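Local coordinates for glucose import ATP-binding protein GlcV (Sulfolobus solfataricus, PDB 1OXX) that hydrolyses ATP to power glucose uptake, as the energy-coupling subunit of an archaeal ABC transporter, at residues A[286-291]-A[339-344]. The protein carries 1 engineered substitution. Numbering follows the deposited sequence.
Sequences DVIKDD and LVYVRK
With chi1 at 64°, CG1 of Ile288 sits between the backbone N and carbonyl carbon, and an extended chi2 (-177°) lays CD1 over the ring of Tyr341. CD1 of Ile288 makes a CH-pi contact with the Tyr341 ring, 3.7 Å from its centroid and almost on the ring normal, while Ile288 CG1 rests 3.5 Å from Tyr341 CZ. An unbranched ethyl arm suits this place because it can lie along a flat face. Beyond the face, the phenol reaches the loop backbone: Ile288 N donates to Tyr341 OH over 3.0 Å at 161°, so one tyrosine gives the loop both an apolar surface and a polar anchor. The loop links strands 281-284 and 294-307 of an antiparallel sheet in the C-terminal domain, of a family grouped with the OB-like folds, and strand 337-342, which carries Tyr341, runs between them. Leu339 CD1 rests on the Asp286-Val287 peptide, 3.5 Å from Asp286 C, and meets Val287 CG1 at 3.9 Å; a forked tip can touch backbone and side chain together. Val287 N donates to Asp286 OD1 at 2.7 Å. Farther along, water bridges opposite charges, donating to Asp290 OD2 and accepting from Arg343 NH2; Ser292 OG hydrogen-bonds to both side chains.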
# COMPACT_ATOMS: atom_id res chain seq x y z
N ASP A 286 -34.96 -14.35 5.92
CA ASP A 286 -35.34 -15.36 6.91
C ASP A 286 -34.06 -16.07 7.26
O ASP A 286 -33.02 -15.81 6.63
CB ASP A 286 -36.40 -16.33 6.35
CG ASP A 286 -37.18 -17.06 7.44
OD1 ASP A 286 -36.76 -17.06 8.63
OD2 ASP A 286 -38.25 -17.68 7.20
N VAL A 287 -34.08 -16.94 8.26
CA VAL A 287 -32.87 -17.62 8.67
C VAL A 287 -32.32 -18.50 7.54
O VAL A 287 -33.07 -19.07 6.73
CB VAL A 287 -33.07 -18.45 9.96
CG1 VAL A 287 -33.52 -17.55 11.12
CG2 VAL A 287 -34.07 -19.58 9.73
N ILE A 288 -31.01 -18.60 7.50
CA ILE A 288 -30.35 -19.42 6.50
C ILE A 288 -29.98 -20.74 7.15
O ILE A 288 -30.10 -20.89 8.36
CB ILE A 288 -29.10 -18.72 5.94
CG1 ILE A 288 -28.05 -18.53 7.05
CG2 ILE A 288 -29.46 -17.39 5.34
CD1 ILE A 288 -26.81 -17.77 6.59
N LYS A 289 -29.58 -21.71 6.34
CA LYS A 289 -29.12 -22.98 6.86
C LYS A 289 -27.64 -23.10 6.57
O LYS A 289 -27.25 -23.75 5.60
N ASP A 290 -26.83 -22.43 7.38
CA ASP A 290 -25.38 -22.45 7.23
C ASP A 290 -24.72 -22.09 8.56
O ASP A 290 -24.67 -20.92 8.95
CB ASP A 290 -24.94 -21.49 6.13
CG ASP A 290 -23.47 -21.62 5.79
OD1 ASP A 290 -22.71 -22.19 6.59
OD2 ASP A 290 -23.00 -21.16 4.74
N ASP A 291 -24.21 -23.10 9.24
CA ASP A 291 -23.61 -22.89 10.55
C ASP A 291 -22.26 -22.16 10.54
O ASP A 291 -21.71 -21.86 11.60
CB ASP A 291 -23.52 -24.22 11.31
CG ASP A 291 -22.38 -25.10 10.84
OD1 ASP A 291 -22.19 -26.19 11.43
OD2 ASP A 291 -21.60 -24.80 9.91
N LEU A 339 -32.24 -9.91 8.12
CA LEU A 339 -31.43 -10.51 9.16
C LEU A 339 -29.97 -10.30 8.78
O LEU A 339 -29.62 -10.36 7.61
CB LEU A 339 -31.73 -11.99 9.31
CG LEU A 339 -33.17 -12.35 9.66
CD1 LEU A 339 -33.26 -13.85 9.90
CD2 LEU A 339 -33.63 -11.54 10.88
N VAL A 340 -29.13 -10.05 9.78
CA VAL A 340 -27.70 -9.78 9.58
C VAL A 340 -26.86 -10.88 10.20
O VAL A 340 -27.01 -11.20 11.38
CB VAL A 340 -27.31 -8.44 10.21
CG1 VAL A 340 -25.85 -8.12 9.93
CG2 VAL A 340 -28.20 -7.33 9.67
N TYR A 341 -26.03 -11.50 9.37
CA TYR A 341 -25.15 -12.56 9.78
C TYR A 341 -23.72 -12.08 9.58
O TYR A 341 -23.43 -11.29 8.68
CB TYR A 341 -25.31 -13.81 8.90
CG TYR A 341 -26.56 -14.61 9.12
CD1 TYR A 341 -27.76 -14.29 8.49
CD2 TYR A 341 -26.53 -15.72 9.94
CE1 TYR A 341 -28.89 -15.05 8.69
CE2 TYR A 341 -27.66 -16.48 10.17
CZ TYR A 341 -28.83 -16.16 9.53
OH TYR A 341 -29.96 -16.93 9.74
N VAL A 342 -22.82 -12.57 10.42
CA VAL A 342 -21.40 -12.30 10.22
C VAL A 342 -20.58 -13.56 10.42
O VAL A 342 -21.07 -14.57 10.91
CB VAL A 342 -20.87 -11.21 11.19
CG1 VAL A 342 -21.65 -9.89 11.06
CG2 VAL A 342 -20.92 -11.70 12.65
N ARG A 343 -19.32 -13.50 10.01
CA ARG A 343 -18.36 -14.55 10.34
C ARG A 343 -17.85 -14.26 11.75
O ARG A 343 -17.13 -13.28 11.98
CB ARG A 343 -17.18 -14.50 9.38
CG ARG A 343 -17.57 -14.72 7.96
CD ARG A 343 -18.00 -16.13 7.67
NE ARG A 343 -17.99 -16.45 6.25
CZ ARG A 343 -18.60 -17.49 5.73
NH1 ARG A 343 -19.26 -18.32 6.52
NH2 ARG A 343 -18.56 -17.71 4.43
N LYS A 344 -18.20 -15.12 12.70
CA LYS A 344 -17.82 -14.89 14.10
C LYS A 344 -16.34 -14.65 14.34
O LYS A 344 -15.97 -13.73 15.08
CB LYS A 344 -18.28 -16.06 14.95
CG LYS A 344 -17.97 -15.91 16.43
CD LYS A 344 -18.44 -17.16 17.18
CE LYS A 344 -18.05 -17.13 18.65
NZ LYS A 344 -18.99 -16.33 19.47
O HOH W 1 -20.47 -19.79 3.68